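Local coordinates for protein putative thiosugar synthase (Amycolatopsis orientalis, PDB 4N6F) that probably introduces sulphur from a carrier protein into a sugar phosphate to make a 2-thiosugar, holding the sugar covalently in a ThiG-like TIM barrel, at residues R20-R25 / T79-T84; S24-G29 / T214-A219; V28-Y33 / D49-T54; I106-L111 / E138-I143. All blocks are in the same frame, centred on the assembly; numbering follows the deposited sequence.

Contact 1: residues R20-R25 / T79-T84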
# COMPACT_ATOMS: atom_id res chain seq x y z
N ARG A 20 -19.42 10.85 -18.98
CA ARG A 20 -19.13 9.81 -17.98
C ARG A 20 -17.77 10.03 -17.32
O ARG A 20 -16.74 10.05 -18.00
CB ARG A 20 -19.21 8.42 -18.60
CG ARG A 20 -20.58 8.02 -19.14
CD ARG A 20 -21.68 8.08 -18.09
NE ARG A 20 -21.27 7.46 -16.83
CZ ARG A 20 -21.98 7.46 -15.70
NH1 ARG A 20 -23.17 8.06 -15.64
NH2 ARG A 20 -21.50 6.86 -14.62
N GLU A 21 -17.78 10.17 -16.00
CA GLU A 21 -16.57 10.36 -15.21
C GLU A 21 -16.14 9.06 -14.54
O GLU A 21 -16.97 8.33 -14.00
CB GLU A 21 -16.80 11.45 -14.17
CG GLU A 21 -17.04 12.82 -14.79
CD GLU A 21 -17.44 13.89 -13.80
OE1 GLU A 21 -18.15 13.57 -12.82
OE2 GLU A 21 -17.05 15.05 -13.99
N PHE A 22 -14.84 8.78 -14.59
CA PHE A 22 -14.23 7.65 -13.88
C PHE A 22 -13.49 8.21 -12.69
O PHE A 22 -12.49 8.91 -12.87
CB PHE A 22 -13.21 6.92 -14.75
CG PHE A 22 -13.79 6.22 -15.95
CD1 PHE A 22 -14.40 6.93 -16.97
CD2 PHE A 22 -13.67 4.84 -16.09
CE1 PHE A 22 -14.93 6.29 -18.08
CE2 PHE A 22 -14.18 4.19 -17.20
CZ PHE A 22 -14.82 4.91 -18.20
N ARG A 23 -13.95 7.88 -11.48
CA ARG A 23 -13.34 8.36 -10.24
C ARG A 23 -12.67 7.26 -9.42
O ARG A 23 -11.58 7.47 -8.87
CB ARG A 23 -14.40 9.01 -9.36
CG ARG A 23 -15.02 10.28 -9.92
CD ARG A 23 -16.00 10.89 -8.93
NE ARG A 23 -15.93 12.34 -8.95
CZ ARG A 23 -16.56 13.13 -9.82
NH1 ARG A 23 -17.34 12.61 -10.76
NH2 ARG A 23 -16.41 14.45 -9.74
N SER A 24 -13.34 6.12 -9.29
CA SER A 24 -12.81 5.02 -8.49
C SER A 24 -11.49 4.56 -9.06
O SER A 24 -11.35 4.43 -10.27
CB SER A 24 -13.76 3.82 -8.49
OG SER A 24 -15.08 4.24 -8.18
N ARG A 25 -10.55 4.29 -8.17
CA ARG A 25 -9.20 3.90 -8.53
C ARG A 25 -9.01 2.39 -8.62
O ARG A 25 -7.92 1.92 -8.92
CB ARG A 25 -8.24 4.46 -7.48
CG ARG A 25 -8.33 5.96 -7.32
CD ARG A 25 -7.79 6.62 -8.57
NE ARG A 25 -7.94 8.06 -8.55
CZ ARG A 25 -7.20 8.90 -9.28
NH1 ARG A 25 -6.25 8.44 -10.08
NH2 ARG A 25 -7.41 10.20 -9.18
N THR A 79 -20.61 3.68 -14.65
CA THR A 79 -20.39 3.75 -16.09
C THR A 79 -20.30 2.33 -16.63
O THR A 79 -19.51 1.52 -16.13
CB THR A 79 -19.10 4.51 -16.43
OG1 THR A 79 -19.19 5.85 -15.94
CG2 THR A 79 -18.86 4.54 -17.93
N TRP A 80 -21.11 2.02 -17.64
CA TRP A 80 -21.12 0.69 -18.24
C TRP A 80 -20.13 0.63 -19.38
O TRP A 80 -20.12 1.50 -20.25
CB TRP A 80 -22.51 0.32 -18.78
CG TRP A 80 -23.56 0.12 -17.72
CD1 TRP A 80 -23.69 0.80 -16.55
CD2 TRP A 80 -24.65 -0.81 -17.76
NE1 TRP A 80 -24.78 0.34 -15.84
CE2 TRP A 80 -25.39 -0.65 -16.57
CE3 TRP A 80 -25.07 -1.76 -18.69
CZ2 TRP A 80 -26.53 -1.40 -16.29
CZ3 TRP A 80 -26.21 -2.51 -18.41
CH2 TRP A 80 -26.92 -2.33 -17.22
N ILE A 81 -19.28 -0.39 -19.39
CA ILE A 81 -18.36 -0.56 -20.49
C ILE A 81 -18.38 -2.01 -20.97
O ILE A 81 -18.50 -2.93 -20.17
CB ILE A 81 -16.92 -0.09 -20.14
CG1 ILE A 81 -16.20 -1.06 -19.20
CG2 ILE A 81 -16.95 1.30 -19.51
CD1 ILE A 81 -14.70 -0.85 -19.19
N GLY A 82 -18.26 -2.19 -22.27
CA GLY A 82 -18.22 -3.53 -22.83
C GLY A 82 -16.83 -4.11 -22.78
O GLY A 82 -15.86 -3.44 -22.40
N THR A 83 -16.74 -5.37 -23.19
CA THR A 83 -15.47 -6.08 -23.20
C THR A 83 -15.37 -7.03 -24.40
O THR A 83 -16.39 -7.50 -24.92
CB THR A 83 -15.26 -6.86 -21.89
OG1 THR A 83 -14.06 -7.61 -21.98
CG2 THR A 83 -16.43 -7.81 -21.62
N THR A 84 -14.13 -7.28 -24.84
CA THR A 84 -13.85 -8.29 -25.86
C THR A 84 -13.00 -9.44 -25.29
O THR A 84 -12.45 -10.24 -26.05
CB THR A 84 -13.06 -7.70 -27.05
OG1 THR A 84 -11.75 -7.33 -26.62
CG2 THR A 84 -13.77 -6.48 -27.64
O HOH W 1 -18.15 6.03 -13.65
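The second strand of the N-terminal β-hairpin, 20-22, lies across the start of TIM-barrel strand 79-83 with their axes almost perpendicular, at 86°. R20 and T79 reach toward each other tip to tip, the R20 chain folding back at chi2 and chi3 to turn its guanidinium side-on to the threonine hydroxyl. Both NE and NH2 of R20 donate to T79 OG1, each at 2.8 Å, with the oxygen in the guanidinium plane at its edge. The N-H angles of 149° and 141° reflect two donors converging on one oxygen. An alanine in place of R20 would remove both donors and would probably weaken the tie between the hairpin strand and T79. T79 carries its OG1 beside its backbone N, so that CG2 stands anti to that N and lies obliquely against the F22 ring. F22 crosses T79 at about a right angle, its CZ 4.1 Å from T79 CG2, and the same corner of the ring touches I81. The E21 side chain sets off away from strand 79-83 and its OE1 forms a salt bridge with R23 NH1. A water links the strands, donating to E21 O at 2.6 Å and hydrogen-bonded to T79 OG1 at 2.5 Å.

Contact 2: residues S24-G29 / T214-A219. With F6R (fructose -6-phosphate), chain F.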
# COMPACT_ATOMS: atom_id res chain seq x y z
N SER A 24 -13.34 6.12 -9.29
CA SER A 24 -12.81 5.02 -8.49
C SER A 24 -11.49 4.56 -9.06
O SER A 24 -11.35 4.43 -10.27
CB SER A 24 -13.76 3.82 -8.49
OG SER A 24 -15.08 4.24 -8.18
N ARG A 25 -10.55 4.29 -8.17
CA ARG A 25 -9.20 3.90 -8.53
C ARG A 25 -9.01 2.39 -8.62
O ARG A 25 -7.92 1.92 -8.92
CB ARG A 25 -8.24 4.46 -7.48
CG ARG A 25 -8.33 5.96 -7.32
CD ARG A 25 -7.79 6.62 -8.57
NE ARG A 25 -7.94 8.06 -8.55
CZ ARG A 25 -7.20 8.90 -9.28
NH1 ARG A 25 -6.25 8.44 -10.08
NH2 ARG A 25 -7.41 10.20 -9.18
N ILE A 26 -10.07 1.64 -8.34
CA ILE A 26 -10.09 0.19 -8.50
C ILE A 26 -11.15 -0.15 -9.54
O ILE A 26 -12.31 0.23 -9.40
CB ILE A 26 -10.46 -0.52 -7.18
CG1 ILE A 26 -9.43 -0.24 -6.08
CG2 ILE A 26 -10.57 -2.01 -7.40
CD1 ILE A 26 -8.04 -0.78 -6.39
N LEU A 27 -10.73 -0.84 -10.60
CA LEU A 27 -11.66 -1.47 -11.53
C LEU A 27 -11.69 -2.95 -11.18
O LEU A 27 -10.66 -3.52 -10.84
CB LEU A 27 -11.21 -1.28 -12.98
CG LEU A 27 -11.13 0.14 -13.56
CD1 LEU A 27 -10.49 0.12 -14.93
CD2 LEU A 27 -12.50 0.74 -13.70
N VAL A 28 -12.86 -3.56 -11.27
CA VAL A 28 -13.00 -4.98 -10.98
C VAL A 28 -13.40 -5.73 -12.23
O VAL A 28 -14.44 -5.46 -12.83
CB VAL A 28 -14.03 -5.24 -9.88
CG1 VAL A 28 -14.08 -6.73 -9.55
CG2 VAL A 28 -13.69 -4.46 -8.62
N GLY A 29 -12.55 -6.68 -12.62
CA GLY A 29 -12.77 -7.46 -13.83
C GLY A 29 -13.70 -8.60 -13.49
O GLY A 29 -13.26 -9.72 -13.21
N THR A 214 -6.01 0.71 -11.00
CA THR A 214 -5.63 -0.68 -11.06
C THR A 214 -6.86 -1.52 -11.35
O THR A 214 -7.93 -1.26 -10.81
CB THR A 214 -5.03 -1.12 -9.72
OG1 THR A 214 -3.94 -0.25 -9.39
CG2 THR A 214 -4.50 -2.54 -9.79
N LEU A 215 -6.71 -2.53 -12.20
CA LEU A 215 -7.79 -3.47 -12.45
C LEU A 215 -7.42 -4.77 -11.77
O LEU A 215 -6.34 -5.31 -12.00
CB LEU A 215 -8.03 -3.69 -13.94
CG LEU A 215 -9.31 -4.49 -14.25
CD1 LEU A 215 -9.94 -4.04 -15.57
CD2 LEU A 215 -9.07 -5.99 -14.28
N VAL A 216 -8.31 -5.24 -10.93
CA VAL A 216 -8.12 -6.46 -10.21
C VAL A 216 -9.24 -7.44 -10.50
O VAL A 216 -10.32 -7.06 -10.79
CB VAL A 216 -7.98 -6.23 -8.71
CG1 VAL A 216 -6.84 -5.29 -8.45
CG2 VAL A 216 -9.25 -5.69 -8.11
N ASN A 217 -8.88 -8.71 -10.51
CA ASN A 217 -9.79 -9.82 -10.67
C ASN A 217 -9.47 -11.03 -9.79
O ASN A 217 -10.10 -11.24 -8.81
CB ASN A 217 -9.82 -10.24 -12.14
CG ASN A 217 -10.70 -11.44 -12.39
OD1 ASN A 217 -11.34 -11.92 -11.52
ND2 ASN A 217 -10.71 -11.90 -13.59
N THR A 218 -8.42 -11.76 -10.11
CA THR A 218 -8.06 -12.97 -9.41
C THR A 218 -7.74 -12.77 -7.93
O THR A 218 -8.07 -13.59 -7.14
CB THR A 218 -6.87 -13.67 -10.09
OG1 THR A 218 -7.23 -14.06 -11.39
CG2 THR A 218 -6.46 -14.88 -9.35
N ALA A 219 -7.11 -11.68 -7.56
CA ALA A 219 -6.79 -11.38 -6.15
C ALA A 219 -8.00 -11.36 -5.21
O ALA A 219 -7.88 -11.70 -4.02
CB ALA A 219 -6.05 -10.06 -6.05
C1 F6R F . -10.01 -8.11 -19.05
C2 F6R F . -10.24 -8.84 -17.76
C3 F6R F . -9.31 -9.92 -17.26
C4 F6R F . -8.06 -9.24 -16.68
C5 F6R F . -7.25 -10.20 -15.81
C6 F6R F . -6.38 -9.44 -14.83
O2 F6R F . -11.19 -8.53 -17.04
O3 F6R F . -8.92 -10.87 -18.25
O4 F6R F . -7.23 -8.77 -17.75
O5 F6R F . -8.10 -11.07 -15.06
O6 F6R F . -5.53 -10.37 -14.17
P F6R F . -5.81 -10.92 -12.69
O1P F6R F . -6.92 -11.90 -12.89
O2P F6R F . -6.21 -9.73 -11.85
O3P F6R F . -4.46 -11.46 -12.32
O HOH W 2 -5.39 1.64 -7.92
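Strands 26-28 and 213-216, the first and last of the (β/α)8 barrel, pair in parallel and so close the cylinder. Four backbone hydrogen bonds join them, alternating in direction: T214 N to R25 O, L27 N to T214 O at 2.8 Å, V216 N to L27 O, and G29 N to V216 O at 2.9 Å. The last three are nearly straight, whereas T214 N approaches R25 O from above the carbonyl plane; a water donates to R25 O and meets T214 OG1. Toward the helices, I26 and V216 cross obliquely, CG2 to CG2 at 4.0 Å. Inside the barrel, L27 CB packs on L215 CG at 3.9 Å. L215 has CG anti to its backbone N, which brings CD2 over G29 N, 3.9 Å away. An alanine at L215 would remove CG and both methyls and would probably loosen the packing against L27 and G29. Polar contacts to the sugar phosphate begin where strand gives way to helix 218-221. N217 ND2 donates to ligand O5 while its OD1 bonds Y33 OH. As in other phosphate-binding TIM barrels, the helix N terminus faces the phosphate: T218 N donates to O1P at 3.2 Å, and T218 OG1 to the same O1P at 2.6 Å.

Contact 3: residues V28-Y33 / D49-T54. With F6R (fructose -6-phosphate), chain F.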
# COMPACT_ATOMS: atom_id res chain seq x y z
N VAL A 28 -12.86 -3.56 -11.27
CA VAL A 28 -13.00 -4.98 -10.98
C VAL A 28 -13.40 -5.73 -12.23
O VAL A 28 -14.44 -5.46 -12.83
CB VAL A 28 -14.03 -5.24 -9.88
CG1 VAL A 28 -14.08 -6.73 -9.55
CG2 VAL A 28 -13.69 -4.46 -8.62
N GLY A 29 -12.55 -6.68 -12.62
CA GLY A 29 -12.77 -7.46 -13.83
C GLY A 29 -13.70 -8.60 -13.49
O GLY A 29 -13.26 -9.72 -13.21
N ILE A 30 -15.00 -8.30 -13.52
CA ILE A 30 -16.04 -9.22 -13.07
C ILE A 30 -16.59 -10.11 -14.19
O ILE A 30 -17.39 -11.00 -13.91
CB ILE A 30 -17.27 -8.47 -12.50
CG1 ILE A 30 -17.86 -7.51 -13.54
CG2 ILE A 30 -16.90 -7.72 -11.22
CD1 ILE A 30 -19.28 -7.09 -13.25
N GLU A 31 -16.20 -9.86 -15.44
CA GLU A 31 -16.95 -10.39 -16.58
C GLU A 31 -17.13 -11.93 -16.57
O GLU A 31 -18.09 -12.43 -17.15
CB GLU A 31 -16.41 -9.88 -17.94
CG GLU A 31 -14.95 -10.15 -18.28
CD GLU A 31 -14.07 -8.90 -18.15
OE1 GLU A 31 -13.89 -8.43 -17.01
OE2 GLU A 31 -13.55 -8.40 -19.19
N GLN A 32 -16.24 -12.65 -15.89
CA GLN A 32 -16.35 -14.11 -15.78
C GLN A 32 -17.11 -14.61 -14.54
O GLN A 32 -17.40 -15.79 -14.43
CB GLN A 32 -14.95 -14.74 -15.81
CG GLN A 32 -14.22 -14.53 -17.12
CD GLN A 32 -13.01 -15.43 -17.27
OE1 GLN A 32 -12.22 -15.58 -16.33
NE2 GLN A 32 -12.85 -16.03 -18.45
N TYR A 33 -17.43 -13.70 -13.62
CA TYR A 33 -18.13 -14.06 -12.39
C TYR A 33 -19.59 -14.38 -12.74
O TYR A 33 -20.23 -13.61 -13.45
CB TYR A 33 -18.13 -12.87 -11.40
CG TYR A 33 -16.79 -12.35 -10.91
CD1 TYR A 33 -15.59 -12.58 -11.59
CD2 TYR A 33 -16.74 -11.56 -9.76
CE1 TYR A 33 -14.39 -12.07 -11.12
CE2 TYR A 33 -15.54 -11.05 -9.29
CZ TYR A 33 -14.37 -11.31 -9.97
OH TYR A 33 -13.18 -10.79 -9.48
N ASP A 49 -16.87 2.24 -9.64
CA ASP A 49 -17.87 3.00 -10.41
C ASP A 49 -17.92 2.63 -11.89
O ASP A 49 -18.56 3.32 -12.69
CB ASP A 49 -17.66 4.52 -10.23
CG ASP A 49 -16.35 5.03 -10.86
OD1 ASP A 49 -15.66 4.29 -11.61
OD2 ASP A 49 -16.00 6.20 -10.59
N VAL A 50 -17.25 1.54 -12.27
CA VAL A 50 -17.29 1.03 -13.63
C VAL A 50 -17.90 -0.38 -13.60
O VAL A 50 -17.48 -1.21 -12.81
CB VAL A 50 -15.89 0.98 -14.26
CG1 VAL A 50 -15.89 0.22 -15.58
CG2 VAL A 50 -15.36 2.39 -14.49
N PHE A 51 -18.88 -0.62 -14.46
CA PHE A 51 -19.54 -1.91 -14.55
C PHE A 51 -19.17 -2.55 -15.87
O PHE A 51 -19.63 -2.11 -16.92
CB PHE A 51 -21.06 -1.72 -14.43
CG PHE A 51 -21.85 -2.99 -14.60
CD1 PHE A 51 -21.60 -4.09 -13.80
CD2 PHE A 51 -22.87 -3.07 -15.55
CE1 PHE A 51 -22.34 -5.26 -13.95
CE2 PHE A 51 -23.60 -4.24 -15.71
CZ PHE A 51 -23.33 -5.34 -14.90
N ILE A 52 -18.34 -3.57 -15.84
CA ILE A 52 -17.88 -4.19 -17.04
C ILE A 52 -18.88 -5.26 -17.41
O ILE A 52 -19.05 -6.19 -16.71
CB ILE A 52 -16.48 -4.78 -16.89
CG1 ILE A 52 -15.45 -3.69 -16.72
CG2 ILE A 52 -16.13 -5.60 -18.10
CD1 ILE A 52 -14.22 -4.13 -16.02
N THR A 53 -19.55 -5.07 -18.52
CA THR A 53 -20.71 -5.82 -18.84
C THR A 53 -20.66 -6.64 -20.10
O THR A 53 -20.11 -6.26 -21.09
CB THR A 53 -21.95 -4.95 -18.83
OG1 THR A 53 -23.10 -5.77 -18.84
CG2 THR A 53 -21.98 -4.07 -20.01
N THR A 54 -21.26 -7.81 -20.00
CA THR A 54 -21.47 -8.75 -21.08
C THR A 54 -22.95 -8.87 -21.46
O THR A 54 -23.37 -9.82 -22.05
CB THR A 54 -20.90 -10.13 -20.74
OG1 THR A 54 -21.44 -10.58 -19.51
CG2 THR A 54 -19.42 -10.06 -20.57
C1 F6R F . -10.01 -8.11 -19.05
C2 F6R F . -10.24 -8.84 -17.76
C3 F6R F . -9.31 -9.92 -17.26
C4 F6R F . -8.06 -9.24 -16.68
C5 F6R F . -7.25 -10.20 -15.81
C6 F6R F . -6.38 -9.44 -14.83
O2 F6R F . -11.19 -8.53 -17.04
O3 F6R F . -8.92 -10.87 -18.25
O4 F6R F . -7.23 -8.77 -17.75
O5 F6R F . -8.10 -11.07 -15.06
O6 F6R F . -5.53 -10.37 -14.17
P F6R F . -5.81 -10.92 -12.69
O1P F6R F . -6.92 -11.90 -12.89
O2P F6R F . -6.21 -9.73 -11.85
O3P F6R F . -4.46 -11.46 -12.32
O HOH W 3 -17.11 -4.08 -13.39
O HOH W 4 -15.00 -1.58 -11.67
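Two waters bridge the backbones of the first and second barrel strands here, where no direct hydrogen bonds join the two segments. One water donates to V28 O and V50 O and accepts from I52 N at 2.8 Å; the other accepts from V28 N and donates to V50 O. Beyond V28 the chain bends through an inverse gamma turn at G29 and a type I turn from I30 to Y33, closed by Y33 N to I30 O. I30 and E31 both adopt the crowded first torsion, between the backbone N and the carbonyl carbon (chi1 58° in each). As a result the I30 and F51 side chains cross at about a right angle, I30 CD1 lying 3.6 Å from F51 CE1 and also against I52 O. In E31 a second bend at chi2, -106°, turns the carboxylate back into the pocket. Its OE1 comes to 2.7 Å from ligand O2, while OE2 takes hydrogen bonds from T83 OG1 and S85 OG and a weak one from K110 NZ, contacts that fix the carboxylate's rotation. I52 touches both V28 and E31: CD1 rests 3.5 Å from V28 O, and CG2 lies 3.8 Å from E31 OE1. T54 CG2 covers E31 CB at 4.0 Å. Within the turn, I30 CA sits over the centre of the Y33 ring. Around this junction, V28 packs on helix 36-46, I52 leans on I81 and T83 of strand 79-83, and F51 meets W80 of that strand edge-to-face.

Contact 4: residues I106-L111 / E138-I143. With F6R (fructose -6-phosphate), chain F.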
# COMPACT_ATOMS: atom_id res chain seq x y z
N ILE A 106 -23.58 0.96 -26.39
CA ILE A 106 -22.40 1.21 -25.57
C ILE A 106 -21.19 1.41 -26.48
O ILE A 106 -20.89 0.56 -27.32
CB ILE A 106 -22.14 0.05 -24.59
CG1 ILE A 106 -23.16 0.11 -23.45
CG2 ILE A 106 -20.73 0.11 -24.02
CD1 ILE A 106 -23.21 -1.15 -22.61
N GLU A 107 -20.51 2.54 -26.31
CA GLU A 107 -19.37 2.91 -27.16
C GLU A 107 -18.02 2.85 -26.44
O GLU A 107 -16.99 3.02 -27.07
CB GLU A 107 -19.60 4.31 -27.77
CG GLU A 107 -20.42 4.28 -29.06
CD GLU A 107 -21.05 5.62 -29.43
OE1 GLU A 107 -21.68 6.26 -28.56
OE2 GLU A 107 -20.92 6.02 -30.61
N ILE A 108 -18.02 2.60 -25.13
CA ILE A 108 -16.76 2.46 -24.39
C ILE A 108 -16.43 0.99 -24.22
O ILE A 108 -17.27 0.21 -23.74
CB ILE A 108 -16.84 3.13 -23.01
CG1 ILE A 108 -17.27 4.58 -23.14
CG2 ILE A 108 -15.49 3.04 -22.31
CD1 ILE A 108 -17.73 5.17 -21.82
N LEU A 109 -15.19 0.63 -24.54
CA LEU A 109 -14.80 -0.75 -24.71
C LEU A 109 -13.50 -1.13 -24.03
O LEU A 109 -12.44 -0.52 -24.26
CB LEU A 109 -14.68 -1.06 -26.20
CG LEU A 109 -14.41 -2.53 -26.56
CD1 LEU A 109 -15.67 -3.37 -26.35
CD2 LEU A 109 -13.91 -2.65 -27.99
N LYS A 110 -13.58 -2.17 -23.20
CA LYS A 110 -12.41 -2.84 -22.65
C LYS A 110 -11.94 -3.76 -23.74
O LYS A 110 -12.56 -4.78 -24.02
CB LYS A 110 -12.79 -3.55 -21.35
CG LYS A 110 -11.73 -4.43 -20.74
CD LYS A 110 -12.22 -5.03 -19.43
CE LYS A 110 -11.19 -5.93 -18.75
NZ LYS A 110 -11.18 -7.25 -19.39
N LEU A 111 -10.86 -3.38 -24.42
CA LEU A 111 -10.40 -4.08 -25.61
C LEU A 111 -9.29 -5.03 -25.24
O LEU A 111 -8.23 -4.61 -24.74
CB LEU A 111 -9.92 -3.09 -26.66
CG LEU A 111 -9.30 -3.68 -27.93
CD1 LEU A 111 -10.31 -4.51 -28.71
CD2 LEU A 111 -8.75 -2.55 -28.79
N GLU A 138 -14.69 4.29 -28.16
CA GLU A 138 -13.76 4.75 -27.13
C GLU A 138 -13.12 3.53 -26.49
O GLU A 138 -13.82 2.64 -26.04
CB GLU A 138 -14.50 5.60 -26.11
CG GLU A 138 -15.01 6.94 -26.66
CD GLU A 138 -13.95 8.04 -26.75
OE1 GLU A 138 -14.27 9.11 -27.31
OE2 GLU A 138 -12.81 7.87 -26.24
N LEU A 139 -11.79 3.49 -26.46
CA LEU A 139 -11.06 2.25 -26.19
C LEU A 139 -10.13 2.31 -25.01
O LEU A 139 -9.42 3.29 -24.81
CB LEU A 139 -10.25 1.83 -27.42
CG LEU A 139 -11.02 1.68 -28.72
CD1 LEU A 139 -10.04 1.31 -29.82
CD2 LEU A 139 -12.12 0.63 -28.62
N LEU A 140 -10.15 1.21 -24.24
CA LEU A 140 -9.19 0.94 -23.19
C LEU A 140 -8.53 -0.41 -23.51
O LEU A 140 -8.99 -1.47 -23.04
CB LEU A 140 -9.88 0.91 -21.82
CG LEU A 140 -10.41 2.24 -21.28
CD1 LEU A 140 -11.80 2.56 -21.79
CD2 LEU A 140 -10.45 2.22 -19.76
N PRO A 141 -7.46 -0.38 -24.32
CA PRO A 141 -6.73 -1.59 -24.69
C PRO A 141 -5.74 -2.06 -23.63
O PRO A 141 -5.28 -1.27 -22.81
CB PRO A 141 -6.00 -1.19 -25.98
CG PRO A 141 -5.91 0.30 -25.95
CD PRO A 141 -6.99 0.81 -25.06
N PHE A 142 -5.44 -3.35 -23.66
CA PHE A 142 -4.52 -4.00 -22.74
C PHE A 142 -3.27 -4.36 -23.53
O PHE A 142 -3.36 -4.97 -24.60
CB PHE A 142 -5.19 -5.27 -22.20
CG PHE A 142 -4.51 -5.91 -21.01
CD1 PHE A 142 -3.73 -5.18 -20.13
CD2 PHE A 142 -4.72 -7.25 -20.75
CE1 PHE A 142 -3.13 -5.80 -19.04
CE2 PHE A 142 -4.12 -7.87 -19.66
CZ PHE A 142 -3.33 -7.15 -18.80
N ILE A 143 -2.10 -3.95 -23.03
CA ILE A 143 -0.83 -4.23 -23.67
C ILE A 143 0.25 -4.66 -22.68
O ILE A 143 0.18 -4.35 -21.48
CB ILE A 143 -0.28 -3.02 -24.48
CG1 ILE A 143 -0.00 -1.82 -23.57
CG2 ILE A 143 -1.25 -2.63 -25.58
CD1 ILE A 143 0.92 -0.79 -24.19
C1 F6R F . -10.01 -8.11 -19.05
C2 F6R F . -10.24 -8.84 -17.76
C3 F6R F . -9.31 -9.92 -17.26
C4 F6R F . -8.06 -9.24 -16.68
C5 F6R F . -7.25 -10.20 -15.81
C6 F6R F . -6.38 -9.44 -14.83
O2 F6R F . -11.19 -8.53 -17.04
O3 F6R F . -8.92 -10.87 -18.25
O4 F6R F . -7.23 -8.77 -17.75
O5 F6R F . -8.10 -11.07 -15.06
O6 F6R F . -5.53 -10.37 -14.17
P F6R F . -5.81 -10.92 -12.69
O1P F6R F . -6.92 -11.90 -12.89
O2P F6R F . -6.21 -9.73 -11.85
O3P F6R F . -4.46 -11.46 -12.32
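Strands 108-111 and 138-143 run parallel, 10° apart and 4.6 Å between axes at closest approach, with backbone bonds from E138 N to E107 O, L109 N to E138 O, L140 N to L109 O, L111 N to L140 O and, weakly, F142 N to L111 O. The side chains sort onto two faces. L109, L111, L139 and P141 point to the surrounding helices: L109 and L139 lie side by side, CD2 to CD2 at 3.8 Å, while L111 CD2 reaches L139 CD1 and P141 CB at 4.2 Å each. I108, K110, E138 and L140 belong to the other face. Here I108 CG2 packs alongside L140 CD1 at 3.8 Å, and E138 bends at chi2 so that its carboxylate turns off from strand 108-111. K110 starts with CG anti to its backbone N and stays extended through chi3, then turns at chi4 (-79°), and its NZ is covalently bonded to ligand C1 (1.5 Å). F142 brings its ring obliquely beside the same sugar, CE2 lying 3.8 Å from O4. The two strands and helix 122-134 make a β-α-β crossover of the (β/α)8 barrel, and the modified lysine near the C-terminal end of its strand is consistent with the covalent Schiff-base intermediate expected of the ThiG family, though here the bond is to C1, beside the intact C2-O2 group.

How the contacts relate
From the N terminus, contacts 1, 2 and 3 open in succession: contact 1 shares S24 and R25 with contact 2, which shares V28 and G29 with contact 3. Contact 3 closes first, at 49-54, nested inside the loop that contact 1 closes at 79-84. Contact 4 follows in series, opening at 106-111 and closing at 138-143, within the loop that contact 2 shuts at 214-219. Contact 1 ties the N-terminal hairpin to the barrel; contacts 2 and 4 pair barrel strands, and contact 3 sets the end of strand 26-28 and its following loop against 50-52. Strand 79-83 bonds to both 50-52 and 108-111, and D49 OD2 receives R23 N and S24 N. Contacts 2, 3 and 4 meet around the sugar phosphate.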